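361aa long hypothetical D-aminopeptidase (Pyrococcus horikoshii, PDB 2DRH) is of unproven function but probably acts as an aminopeptidase of the S58 family, releasing residues from the N termini of peptides. Local coordinates at residues His31-Lys36 and Ala172-Ser177; Leu134-Ser139 and Leu204-Phe209; Ala188-Glu193 and Thr315-Glu320; Lys227-Arg232 and Ala343-Glu348. All blocks are in the same frame, centred on the assembly; numbering follows the deposited sequence.

In the fold
Followed from the N terminus, the four contacts form a series of overlapping loops in which none nests within another. Interaction 1 joins strand 28-36 to the turn at 172-177, and interaction 2 crosses it, since 134-139 leaves before that loop closes and meets 204-209 after. They touch where S177 N lies 2.8 Å from N208 OD1. Interaction 3, opening at 188-193 and closing on helix 309-328, crosses interaction 2; their strands 184-193 and 198-207 are sheet neighbours. Interaction 4, from 227-232 to 343-348, crosses interaction 3 along the chain without touching it and lies at the surface. Together they link the four-stranded sheet, the larger sheet, its covering helix and the C-terminal helix.

Interaction 1: residues His31-Lys36 and Ala172-Ser177; sequences HVTLIK and AGTGMS
T174 meets the strand through its two side-chain branches, and the contacts are of van der Waals type, with no hydrogen bond between 31-36 and 172-177. T174 OG1 sits 3.2 Å from T33 CG2, while T174 CG2 packs 3.7 Å from I35 CG1 and touches the backbone at 3.9 Å from L34 O. The T33 methyl can face T174 because T33 CG2 is anti to T33 N, with OG1 beside that N (chi1 -54°).

The polar ends are satisfied by one residue just upstream of the turn. G171 N donates to T33 OG1, and T174 OG1 donates to G171 O, so a single glycine holds both hydroxyls and fixes the rotation of both threonines. Replacing T174 with alanine, which lacks both branches, would probably leave G171 O without this donor and open a gap beside T33 and I35.

Backbone bonds shape the second segment: a type I turn runs from G173 to M176, closed by M176 N to G173 O at 3.1 Å. It presents T174 toward the strand, with T174 CA 6.3 Å from T33 CA. T53 OG1, on the neighbouring strand 48-56, also bonds H31 ND1 and A172 N. The arrangement is a beta turn packed on strand 28-36, an outermost strand of the four-stranded sheet within this chain.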
loop_
_atom_site.group_PDB
_atom_site.type_symbol
_atom_site.label_atom_id
_atom_site.label_comp_id
_atom_site.label_asym_id
_atom_site.label_seq_id
_atom_site.Cartn_x
_atom_site.Cartn_y
_atom_site.Cartn_z
ATOM N N HIS A 31 -3.674 33.120 -2.058
ATOM C CA HIS A 31 -4.128 32.884 -3.432
ATOM C C HIS A 31 -3.529 33.834 -4.466
ATOM O O HIS A 31 -3.109 34.946 -4.152
ATOM C CB HIS A 31 -5.644 33.070 -3.559
ATOM C CG HIS A 31 -6.465 32.145 -2.721
ATOM N ND1 HIS A 31 -6.360 30.773 -2.799
ATOM C CD2 HIS A 31 -7.487 32.395 -1.870
ATOM C CE1 HIS A 31 -7.288 30.219 -2.040
ATOM N NE2 HIS A 31 -7.985 31.182 -1.466
ATOM N N VAL A 32 -3.537 33.372 -5.710
ATOM C CA VAL A 32 -3.109 34.149 -6.863
ATOM C C VAL A 32 -4.115 33.709 -7.921
ATOM O O VAL A 32 -4.180 32.525 -8.279
ATOM C CB VAL A 32 -1.666 33.824 -7.303
ATOM C CG1 VAL A 32 -1.398 34.406 -8.699
ATOM C CG2 VAL A 32 -0.687 34.429 -6.307
ATOM N N THR A 33 -4.924 34.662 -8.381
ATOM C CA THR A 33 -5.982 34.391 -9.351
ATOM C C THR A 33 -5.643 34.945 -10.724
ATOM O O THR A 33 -5.244 36.096 -10.848
ATOM C CB THR A 33 -7.318 35.001 -8.868
ATOM O OG1 THR A 33 -7.603 34.521 -7.548
ATOM C CG2 THR A 33 -8.468 34.612 -9.801
ATOM N N LEU A 34 -5.813 34.116 -11.752
ATOM C CA LEU A 34 -5.501 34.511 -13.121
ATOM C C LEU A 34 -6.700 34.412 -14.051
ATOM O O LEU A 34 -7.108 33.319 -14.451
ATOM C CB LEU A 34 -4.369 33.639 -13.662
ATOM C CG LEU A 34 -3.130 33.669 -12.776
ATOM C CD1 LEU A 34 -2.117 32.636 -13.252
ATOM C CD2 LEU A 34 -2.551 35.087 -12.787
ATOM N N ILE A 35 -7.251 35.571 -14.392
ATOM C CA ILE A 35 -8.404 35.653 -15.272
ATOM C C ILE A 35 -8.111 36.662 -16.374
ATOM O O ILE A 35 -7.769 37.814 -16.096
ATOM C CB ILE A 35 -9.658 36.093 -14.489
ATOM C CG1 ILE A 35 -9.898 35.121 -13.325
ATOM C CG2 ILE A 35 -10.874 36.151 -15.425
ATOM C CD1 ILE A 35 -11.190 35.365 -12.556
ATOM N N LYS A 36 -8.241 36.226 -17.622
ATOM C CA LYS A 36 -7.977 37.097 -18.760
ATOM C C LYS A 36 -8.508 36.508 -20.061
ATOM O O LYS A 36 -8.414 35.306 -20.292
ATOM C CB LYS A 36 -6.466 37.336 -18.897
ATOM C CG LYS A 36 -6.044 37.902 -20.246
ATOM C CD LYS A 36 -4.548 37.749 -20.484
ATOM C CE LYS A 36 -4.179 38.164 -21.903
ATOM N NZ LYS A 36 -4.936 37.387 -22.937
ATOM N N ALA A 172 -6.181 28.406 -7.018
ATOM C CA ALA A 172 -6.270 27.173 -7.786
ATOM C C ALA A 172 -7.720 26.850 -8.159
ATOM O O ALA A 172 -7.971 26.112 -9.105
ATOM C CB ALA A 172 -5.658 26.021 -6.998
ATOM N N GLY A 173 -8.672 27.412 -7.425
ATOM C CA GLY A 173 -10.069 27.141 -7.723
ATOM C C GLY A 173 -10.645 27.965 -8.863
ATOM O O GLY A 173 -11.711 27.648 -9.395
ATOM N N THR A 174 -9.931 29.013 -9.248
ATOM C CA THR A 174 -10.370 29.922 -10.302
ATOM C C THR A 174 -11.205 29.326 -11.445
ATOM O O THR A 174 -12.339 29.746 -11.650
ATOM C CB THR A 174 -9.162 30.684 -10.897
ATOM O OG1 THR A 174 -8.536 31.457 -9.859
ATOM C CG2 THR A 174 -9.611 31.621 -12.015
ATOM N N GLY A 175 -10.670 28.351 -12.180
ATOM C CA GLY A 175 -11.435 27.795 -13.288
ATOM C C GLY A 175 -11.987 26.386 -13.141
ATOM O O GLY A 175 -12.225 25.714 -14.147
ATOM N N MET A 176 -12.212 25.942 -11.905
ATOM C CA MET A 176 -12.728 24.596 -11.638
ATOM C C MET A 176 -14.251 24.439 -11.750
ATOM O O MET A 176 -15.006 25.411 -11.650
ATOM C CB MET A 176 -12.283 24.137 -10.245
ATOM C CG MET A 176 -10.769 24.063 -10.055
ATOM S SD MET A 176 -9.928 22.900 -11.171
ATOM C CE MET A 176 -8.361 23.728 -11.414
ATOM N N SER A 177 -14.685 23.199 -11.953
ATOM C CA SER A 177 -16.098 22.858 -12.086
ATOM C C SER A 177 -16.459 21.749 -11.104
ATOM O O SER A 177 -15.703 20.799 -10.937
ATOM C CB SER A 177 -16.395 22.356 -13.507
ATOM O OG SER A 177 -16.028 23.311 -14.476
#

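Interaction 2: residues Leu134-Ser139 and Leu204-Phe209; sequences LECNDS and LVLSNF
C136 and N208 bring the two backbones to their closest approach, 6.6 Å between CA atoms, just where strands 132-136 and 198-207 end, and no main-chain hydrogen bond joins the segments. The strands belong to different sheets, so the link is made by side chains.

The C136 thiol lies beside its own backbone N, anti to the carbonyl carbon (chi1 -77°), and this brings C136 SG over L206, 3.8 Å from L206 CD2. C136 CB meets N208 CB at 3.9 Å, giving a small apolar patch of one thiol, one leucine branch and the asparagine's methylene. S239 and I241 also pack on C136.

Beyond that patch, N208 swings its amide toward the loop. N208 ND2 donates to N137 O at 2.9 Å, a weak bond with an N-H...O angle of 129°, while N208 OD1 accepts from S177 N. With both ends of the amide engaged, its flip state is settled: oxygen toward S177, nitrogen toward N137. The acceptor loop has its own brace. S139 N donates to N137 OD1 at 2.8 Å with an angle of 156°, and this forms an Asx turn.

N137 also packs on S128 of a second subunit. The whole is a face-to-face packing of strand ends from two sheets, consistent with the layered alpha-beta-beta-alpha fold of the DmpA-like S58 peptidases.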
loop_
_atom_site.group_PDB
_atom_site.type_symbol
_atom_site.label_atom_id
_atom_site.label_comp_id
_atom_site.label_asym_id
_atom_site.label_seq_id
_atom_site.Cartn_x
_atom_site.Cartn_y
_atom_site.Cartn_z
ATOM N N LEU A 134 -0.158 19.506 -5.608
ATOM C CA LEU A 134 -1.317 18.714 -6.010
ATOM C C LEU A 134 -2.150 19.514 -7.012
ATOM O O LEU A 134 -1.960 20.723 -7.157
ATOM C CB LEU A 134 -2.152 18.314 -4.793
ATOM C CG LEU A 134 -1.440 17.295 -3.894
ATOM C CD1 LEU A 134 -0.741 18.027 -2.756
ATOM C CD2 LEU A 134 -2.440 16.290 -3.342
ATOM N N GLU A 135 -3.076 18.855 -7.700
ATOM C CA GLU A 135 -3.825 19.566 -8.716
ATOM C C GLU A 135 -5.174 19.022 -9.131
ATOM O O GLU A 135 -5.578 17.928 -8.742
ATOM C CB GLU A 135 -2.966 19.658 -9.973
ATOM C CG GLU A 135 -2.385 18.310 -10.418
ATOM C CD GLU A 135 -3.447 17.247 -10.691
ATOM O OE1 GLU A 135 -4.386 17.513 -11.469
ATOM O OE2 GLU A 135 -3.337 16.140 -10.127
ATOM N N CYS A 136 -5.839 19.820 -9.964
ATOM C CA CYS A 136 -7.129 19.495 -10.562
ATOM C C CYS A 136 -7.100 20.057 -11.997
ATOM O O CYS A 136 -6.390 21.023 -12.279
ATOM C CB CYS A 136 -8.267 20.097 -9.738
ATOM S SG CYS A 136 -8.619 19.150 -8.218
ATOM N N ASN A 137 -7.849 19.442 -12.907
ATOM C CA ASN A 137 -7.865 19.866 -14.311
ATOM C C ASN A 137 -8.939 20.936 -14.561
ATOM O O ASN A 137 -10.126 20.657 -14.433
ATOM C CB ASN A 137 -8.137 18.635 -15.191
ATOM C CG ASN A 137 -7.914 18.900 -16.667
ATOM O OD1 ASN A 137 -8.078 20.017 -17.144
ATOM N ND2 ASN A 137 -7.551 17.862 -17.399
ATOM N N ASP A 138 -8.533 22.154 -14.913
ATOM C CA ASP A 138 -9.506 23.218 -15.174
ATOM C C ASP A 138 -9.746 23.455 -16.668
ATOM O O ASP A 138 -10.274 24.493 -17.064
ATOM C CB ASP A 138 -9.065 24.534 -14.509
ATOM C CG ASP A 138 -7.597 24.860 -14.757
ATOM O OD1 ASP A 138 -7.016 24.309 -15.715
ATOM O OD2 ASP A 138 -7.027 25.676 -13.994
ATOM N N SER A 139 -9.388 22.476 -17.494
ATOM C CA SER A 139 -9.537 22.607 -18.942
ATOM C C SER A 139 -10.898 23.064 -19.461
ATOM O O SER A 139 -10.969 23.751 -20.480
ATOM C CB SER A 139 -9.160 21.293 -19.627
ATOM O OG SER A 139 -10.079 20.283 -19.281
ATOM N N LEU A 204 -9.631 22.367 3.833
ATOM C CA LEU A 204 -9.636 23.227 2.666
ATOM C C LEU A 204 -9.718 22.278 1.474
ATOM O O LEU A 204 -8.923 21.340 1.352
ATOM C CB LEU A 204 -8.359 24.066 2.593
ATOM C CG LEU A 204 -8.260 24.984 1.365
ATOM C CD1 LEU A 204 -7.278 26.094 1.639
ATOM C CD2 LEU A 204 -7.826 24.187 0.126
ATOM N N VAL A 205 -10.685 22.504 0.598
ATOM C CA VAL A 205 -10.827 21.636 -0.554
ATOM C C VAL A 205 -10.802 22.402 -1.860
ATOM O O VAL A 205 -11.155 23.577 -1.916
ATOM C CB VAL A 205 -12.148 20.833 -0.497
ATOM C CG1 VAL A 205 -12.236 20.050 0.815
ATOM C CG2 VAL A 205 -13.335 21.778 -0.655
ATOM N N LEU A 206 -10.367 21.713 -2.906
ATOM C CA LEU A 206 -10.317 22.256 -4.258
ATOM C C LEU A 206 -11.247 21.291 -4.968
ATOM O O LEU A 206 -10.852 20.175 -5.291
ATOM C CB LEU A 206 -8.895 22.158 -4.831
ATOM C CG LEU A 206 -8.710 22.566 -6.299
ATOM C CD1 LEU A 206 -9.173 23.997 -6.492
ATOM C CD2 LEU A 206 -7.251 22.413 -6.711
ATOM N N SER A 207 -12.493 21.712 -5.171
ATOM C CA SER A 207 -13.495 20.859 -5.793
ATOM C C SER A 207 -13.535 20.992 -7.301
ATOM O O SER A 207 -13.579 22.096 -7.836
ATOM C CB SER A 207 -14.878 21.179 -5.222
ATOM O OG SER A 207 -15.266 22.501 -5.561
ATOM N N ASN A 208 -13.549 19.855 -7.984
ATOM C CA ASN A 208 -13.580 19.857 -9.440
ATOM C C ASN A 208 -14.109 18.517 -9.930
ATOM O O ASN A 208 -13.563 17.928 -10.865
ATOM C CB ASN A 208 -12.168 20.102 -9.986
ATOM C CG ASN A 208 -12.142 20.244 -11.497
ATOM O OD1 ASN A 208 -12.775 21.141 -12.062
ATOM N ND2 ASN A 208 -11.411 19.355 -12.159
ATOM N N PHE A 209 -15.185 18.049 -9.305
ATOM C CA PHE A 209 -15.770 16.750 -9.643
ATOM C C PHE A 209 -17.291 16.744 -9.654
ATOM O O PHE A 209 -17.949 17.758 -9.403
ATOM C CB PHE A 209 -15.338 15.705 -8.614
ATOM C CG PHE A 209 -15.979 15.903 -7.258
ATOM C CD1 PHE A 209 -15.499 16.875 -6.376
ATOM C CD2 PHE A 209 -17.098 15.162 -6.887
ATOM C CE1 PHE A 209 -16.133 17.106 -5.137
ATOM C CE2 PHE A 209 -17.739 15.384 -5.653
ATOM C CZ PHE A 209 -17.253 16.357 -4.781
#

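Interaction 3: residues Ala188-Glu193 and Thr315-Glu320; sequences ASRIVE and TAEAVE
The R190 guanidinium meets E317 at its edge: E317 OE1 lies near the guanidinium plane, 3.1 Å from R190 NE. This is a salt bridge whose hydrogen bond is weak, with an N-H...O angle of 135°, and the carboxylate is turned 61° from the guanidinium. At another point of the edge R190 NH1 donates to S189 O at 2.9 Å; the oxygen is almost in the guanidinium plane, but the donor stands above the plane of the S189 carbonyl. NH2 serves E321 and I10 O, so all three nitrogens are engaged and the group's rotation is fixed.

The arginine chain is bent at chi2, and the turn about its CD-NE bond brings NH1 back to the preceding carbonyl while NE still faces the helix. The two side chains cross at about a right angle. E317 is shared as well: OE1 also accepts from F13 N and OE2 from V12 N, so this carboxylate joins the N-terminal segment to the helix and may be stabilised in its charged form.

Beside the ion pair the packing is between small residues. A188 CB lies 3.8 Å from A318 O, and A318 CB 4.0 Å from A188 O. With alanines at this point, the axes of the short segments 188-193 and 315-320 come within 7.0 Å, running nearly antiparallel at 153°.

Strand 184-193 pairs with 198-207, whose A203 also touches A318. Helix 309-328 therefore lies on this part of the larger sheet, with helix 252-268 packed against it through T315, A316 and V319, and Y272 of a third subunit reaching A316.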
loop_
_atom_site.group_PDB
_atom_site.type_symbol
_atom_site.label_atom_id
_atom_site.label_comp_id
_atom_site.label_asym_id
_atom_site.label_seq_id
_atom_site.Cartn_x
_atom_site.Cartn_y
_atom_site.Cartn_z
ATOM N N ALA A 188 -13.739 24.825 5.935
ATOM C CA ALA A 188 -14.549 24.726 7.138
ATOM C C ALA A 188 -13.721 24.069 8.225
ATOM O O ALA A 188 -12.701 23.449 7.939
ATOM C CB ALA A 188 -15.814 23.905 6.865
ATOM N N SER A 189 -14.159 24.207 9.471
ATOM C CA SER A 189 -13.444 23.613 10.589
ATOM C C SER A 189 -14.433 23.112 11.624
ATOM O O SER A 189 -15.601 23.497 11.620
ATOM C CB SER A 189 -12.510 24.639 11.240
ATOM O OG SER A 189 -13.254 25.652 11.887
ATOM N N ARG A 190 -13.956 22.240 12.505
ATOM C CA ARG A 190 -14.785 21.679 13.563
ATOM C C ARG A 190 -13.959 21.575 14.829
ATOM O O ARG A 190 -12.750 21.350 14.772
ATOM C CB ARG A 190 -15.291 20.286 13.171
ATOM C CG ARG A 190 -16.373 20.293 12.108
ATOM C CD ARG A 190 -17.621 21.021 12.598
ATOM N NE ARG A 190 -18.732 20.903 11.657
ATOM C CZ ARG A 190 -18.857 21.607 10.537
ATOM N NH1 ARG A 190 -17.939 22.503 10.195
ATOM N NH2 ARG A 190 -19.913 21.413 9.756
ATOM N N ILE A 191 -14.619 21.746 15.970
ATOM C CA ILE A 191 -13.966 21.660 17.271
ATOM C C ILE A 191 -14.437 20.379 17.936
ATOM O O ILE A 191 -15.613 20.038 17.845
ATOM C CB ILE A 191 -14.361 22.851 18.171
ATOM C CG1 ILE A 191 -13.911 24.163 17.525
ATOM C CG2 ILE A 191 -13.750 22.691 19.555
ATOM C CD1 ILE A 191 -12.415 24.268 17.330
ATOM N N VAL A 192 -13.531 19.665 18.594
ATOM C CA VAL A 192 -13.894 18.423 19.278
ATOM C C VAL A 192 -13.166 18.320 20.615
ATOM O O VAL A 192 -12.002 18.717 20.733
ATOM C CB VAL A 192 -13.544 17.164 18.423
ATOM C CG1 VAL A 192 -14.029 17.354 16.987
ATOM C CG2 VAL A 192 -12.046 16.899 18.447
ATOM N N GLU A 193 -13.847 17.791 21.625
ATOM C CA GLU A 193 -13.213 17.643 22.927
ATOM C C GLU A 193 -12.909 16.180 23.193
ATOM O O GLU A 193 -13.802 15.334 23.153
ATOM C CB GLU A 193 -14.097 18.208 24.048
ATOM C CG GLU A 193 -13.417 18.144 25.411
ATOM C CD GLU A 193 -14.151 18.920 26.490
ATOM O OE1 GLU A 193 -14.172 20.170 26.429
ATOM O OE2 GLU A 193 -14.708 18.277 27.402
ATOM N N THR A 315 -13.403 15.220 10.778
ATOM C CA THR A 315 -12.738 15.318 9.484
ATOM C C THR A 315 -13.779 15.194 8.376
ATOM O O THR A 315 -13.858 16.045 7.493
ATOM C CB THR A 315 -11.686 14.196 9.313
ATOM O OG1 THR A 315 -10.669 14.344 10.310
ATOM C CG2 THR A 315 -11.044 14.257 7.915
ATOM N N ALA A 316 -14.574 14.130 8.430
ATOM C CA ALA A 316 -15.613 13.904 7.434
ATOM C C ALA A 316 -16.541 15.111 7.385
ATOM O O ALA A 316 -16.954 15.547 6.309
ATOM C CB ALA A 316 -16.409 12.636 7.774
ATOM N N GLU A 317 -16.871 15.654 8.554
ATOM C CA GLU A 317 -17.752 16.816 8.616
ATOM C C GLU A 317 -17.141 18.041 7.949
ATOM O O GLU A 317 -17.770 18.672 7.101
ATOM C CB GLU A 317 -18.091 17.160 10.063
ATOM C CG GLU A 317 -19.337 16.501 10.584
ATOM C CD GLU A 317 -19.580 16.819 12.050
ATOM O OE1 GLU A 317 -19.486 18.004 12.435
ATOM O OE2 GLU A 317 -19.872 15.884 12.815
ATOM N N ALA A 318 -15.919 18.379 8.343
ATOM C CA ALA A 318 -15.227 19.531 7.782
ATOM C C ALA A 318 -15.145 19.422 6.258
ATOM O O ALA A 318 -15.344 20.405 5.553
ATOM C CB ALA A 318 -13.832 19.638 8.372
ATOM N N VAL A 319 -14.844 18.228 5.756
ATOM C CA VAL A 319 -14.745 18.029 4.310
ATOM C C VAL A 319 -16.094 18.217 3.630
ATOM O O VAL A 319 -16.187 18.929 2.644
ATOM C CB VAL A 319 -14.194 16.622 3.962
ATOM C CG1 VAL A 319 -14.369 16.333 2.450
ATOM C CG2 VAL A 319 -12.717 16.547 4.331
ATOM N N GLU A 320 -17.141 17.595 4.164
ATOM C CA GLU A 320 -18.462 17.719 3.556
ATOM C C GLU A 320 -18.898 19.175 3.442
ATOM O O GLU A 320 -19.340 19.609 2.375
ATOM C CB GLU A 320 -19.516 16.926 4.341
ATOM C CG GLU A 320 -20.896 16.916 3.672
ATOM C CD GLU A 320 -21.936 16.090 4.426
ATOM O OE1 GLU A 320 -21.547 15.158 5.172
ATOM O OE2 GLU A 320 -23.146 16.363 4.257
#

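Interaction 4: residues Lys227-Arg232 and Ala343-Glu348; sequences KNWPGR and ALPKEE
W229 lays its six-membered ring over P345. P345 CG stands 3.6 Å from the centroid of that W229 ring and 5° off the normal, a CH-pi contact almost exactly over the centre, and P345 CB comes to 3.5 Å from W229 CZ2. The indole reaches this place because its CG is anti to the backbone N (chi1 -165°), carrying the ring away from its own loop. The next residue covers the opposite face: P230 CD lies above it, offset toward the rim. The ring is thus held between two prolines, one from each segment.

At the edge, in the indole plane, water 1 accepts from W229 NE1 at 2.9 Å and donates to A343 O at 3.1 Å, bridging the segments and satisfying the indole N-H. E348 approaches obliquely, its chain bent at chi2 (68°) so that E348 OE1 comes 3.8 Å from W229 CZ3; its other oxygen, OE2, pairs with R351. An alanine in place of W229 would probably remove the ring from the face of P345 and leave the bridging water without its indole donor.

Within the loop, R232 NH1 donates to K227 O at 3.3 Å, closing the bend that contains W229. Since P345 occupies the N-cap position of helix 346-355, the stack meets that helix at its start. It is a tryptophan-proline CH-pi stack at the protein surface, joining the loop after helix 222-225 to the C-terminal helix.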
loop_
_atom_site.group_PDB
_atom_site.type_symbol
_atom_site.label_atom_id
_atom_site.label_comp_id
_atom_site.label_asym_id
_atom_site.label_seq_id
_atom_site.Cartn_x
_atom_site.Cartn_y
_atom_site.Cartn_z
ATOM N N LYS A 227 -31.603 19.827 -11.878
ATOM C CA LYS A 227 -31.229 19.168 -13.132
ATOM C C LYS A 227 -31.065 20.126 -14.305
ATOM O O LYS A 227 -30.016 20.188 -14.943
ATOM C CB LYS A 227 -32.303 18.163 -13.542
ATOM C CG LYS A 227 -32.295 16.837 -12.828
ATOM C CD LYS A 227 -33.668 16.178 -12.940
ATOM C CE LYS A 227 -34.193 16.192 -14.373
ATOM N NZ LYS A 227 -33.248 15.540 -15.322
ATOM N N ASN A 228 -32.129 20.866 -14.580
ATOM C CA ASN A 228 -32.179 21.784 -15.710
ATOM C C ASN A 228 -31.512 23.150 -15.573
ATOM O O ASN A 228 -31.534 23.942 -16.522
ATOM C CB ASN A 228 -33.639 21.953 -16.122
ATOM C CG ASN A 228 -34.288 20.629 -16.493
ATOM O OD1 ASN A 228 -35.441 20.368 -16.146
ATOM N ND2 ASN A 228 -33.547 19.787 -17.206
ATOM N N TRP A 229 -30.926 23.444 -14.418
ATOM C CA TRP A 229 -30.259 24.730 -14.258
ATOM C C TRP A 229 -29.142 24.770 -15.309
ATOM O O TRP A 229 -28.415 23.795 -15.488
ATOM C CB TRP A 229 -29.693 24.871 -12.843
ATOM C CG TRP A 229 -29.323 26.279 -12.496
ATOM C CD1 TRP A 229 -28.123 26.892 -12.717
ATOM C CD2 TRP A 229 -30.182 27.270 -11.923
ATOM N NE1 TRP A 229 -28.182 28.208 -12.318
ATOM C CE2 TRP A 229 -29.434 28.467 -11.826
ATOM C CE3 TRP A 229 -31.513 27.266 -11.481
ATOM C CZ2 TRP A 229 -29.976 29.652 -11.306
ATOM C CZ3 TRP A 229 -32.053 28.445 -10.964
ATOM C CH2 TRP A 229 -31.283 29.621 -10.882
ATOM N N PRO A 230 -29.001 25.898 -16.026
ATOM C CA PRO A 230 -27.985 26.081 -17.073
ATOM C C PRO A 230 -26.550 25.724 -16.681
ATOM O O PRO A 230 -26.237 25.556 -15.503
ATOM C CB PRO A 230 -28.120 27.565 -17.428
ATOM C CG PRO A 230 -29.550 27.851 -17.149
ATOM C CD PRO A 230 -29.776 27.137 -15.838
ATOM N N GLY A 231 -25.687 25.613 -17.689
ATOM C CA GLY A 231 -24.286 25.314 -17.454
ATOM C C GLY A 231 -23.857 23.862 -17.540
ATOM O O GLY A 231 -22.719 23.543 -17.201
ATOM N N ARG A 232 -24.741 22.980 -17.994
ATOM C CA ARG A 232 -24.397 21.566 -18.089
ATOM C C ARG A 232 -23.495 21.256 -19.274
ATOM O O ARG A 232 -23.546 21.936 -20.300
ATOM C CB ARG A 232 -25.669 20.709 -18.148
ATOM C CG ARG A 232 -26.518 20.817 -16.883
ATOM C CD ARG A 232 -27.525 19.683 -16.750
ATOM N NE ARG A 232 -26.882 18.370 -16.754
ATOM C CZ ARG A 232 -27.447 17.261 -16.285
ATOM N NH1 ARG A 232 -28.667 17.305 -15.764
ATOM N NH2 ARG A 232 -26.801 16.105 -16.349
ATOM N N ALA A 343 -22.877 29.678 -10.728
ATOM C CA ALA A 343 -22.785 29.450 -9.297
ATOM C C ALA A 343 -24.082 28.838 -8.810
ATOM O O ALA A 343 -25.162 29.188 -9.287
ATOM C CB ALA A 343 -22.534 30.758 -8.579
ATOM N N LEU A 344 -23.975 27.914 -7.864
ATOM C CA LEU A 344 -25.148 27.263 -7.294
ATOM C C LEU A 344 -26.121 28.330 -6.783
ATOM O O LEU A 344 -25.770 29.133 -5.921
ATOM C CB LEU A 344 -24.712 26.366 -6.134
ATOM C CG LEU A 344 -25.754 25.503 -5.427
ATOM C CD1 LEU A 344 -26.231 24.391 -6.359
ATOM C CD2 LEU A 344 -25.126 24.917 -4.169
ATOM N N PRO A 345 -27.356 28.359 -7.314
ATOM C CA PRO A 345 -28.361 29.344 -6.888
ATOM C C PRO A 345 -28.764 29.182 -5.418
ATOM O O PRO A 345 -29.555 28.304 -5.072
ATOM C CB PRO A 345 -29.520 29.085 -7.849
ATOM C CG PRO A 345 -29.381 27.622 -8.155
ATOM C CD PRO A 345 -27.896 27.495 -8.378
ATOM N N LYS A 346 -28.234 30.058 -4.566
ATOM C CA LYS A 346 -28.484 30.006 -3.126
ATOM C C LYS A 346 -29.926 30.171 -2.644
ATOM O O LYS A 346 -30.333 29.513 -1.685
ATOM C CB LYS A 346 -27.559 31.006 -2.421
ATOM C CG LYS A 346 -26.085 30.607 -2.521
ATOM C CD LYS A 346 -25.135 31.639 -1.908
ATOM C CE LYS A 346 -25.012 32.883 -2.776
ATOM N NZ LYS A 346 -24.493 32.584 -4.146
ATOM N N GLU A 347 -30.703 31.039 -3.290
ATOM C CA GLU A 347 -32.099 31.228 -2.895
ATOM C C GLU A 347 -32.899 30.002 -3.322
ATOM O O GLU A 347 -33.861 29.612 -2.669
ATOM C CB GLU A 347 -32.689 32.480 -3.545
ATOM C CG GLU A 347 -32.142 33.781 -2.992
ATOM C CD GLU A 347 -32.307 33.890 -1.485
ATOM O OE1 GLU A 347 -33.414 33.600 -0.980
ATOM O OE2 GLU A 347 -31.332 34.276 -0.806
ATOM N N GLU A 348 -32.487 29.404 -4.432
ATOM C CA GLU A 348 -33.136 28.209 -4.948
ATOM C C GLU A 348 -32.815 27.103 -3.944
ATOM O O GLU A 348 -33.683 26.321 -3.547
ATOM C CB GLU A 348 -32.546 27.866 -6.314
ATOM C CG GLU A 348 -33.396 26.959 -7.166
ATOM C CD GLU A 348 -34.670 27.629 -7.616
ATOM O OE1 GLU A 348 -34.595 28.773 -8.113
ATOM O OE2 GLU A 348 -35.746 27.011 -7.479
HETATM O O HOH W 1 -26.843 30.675 -11.437
#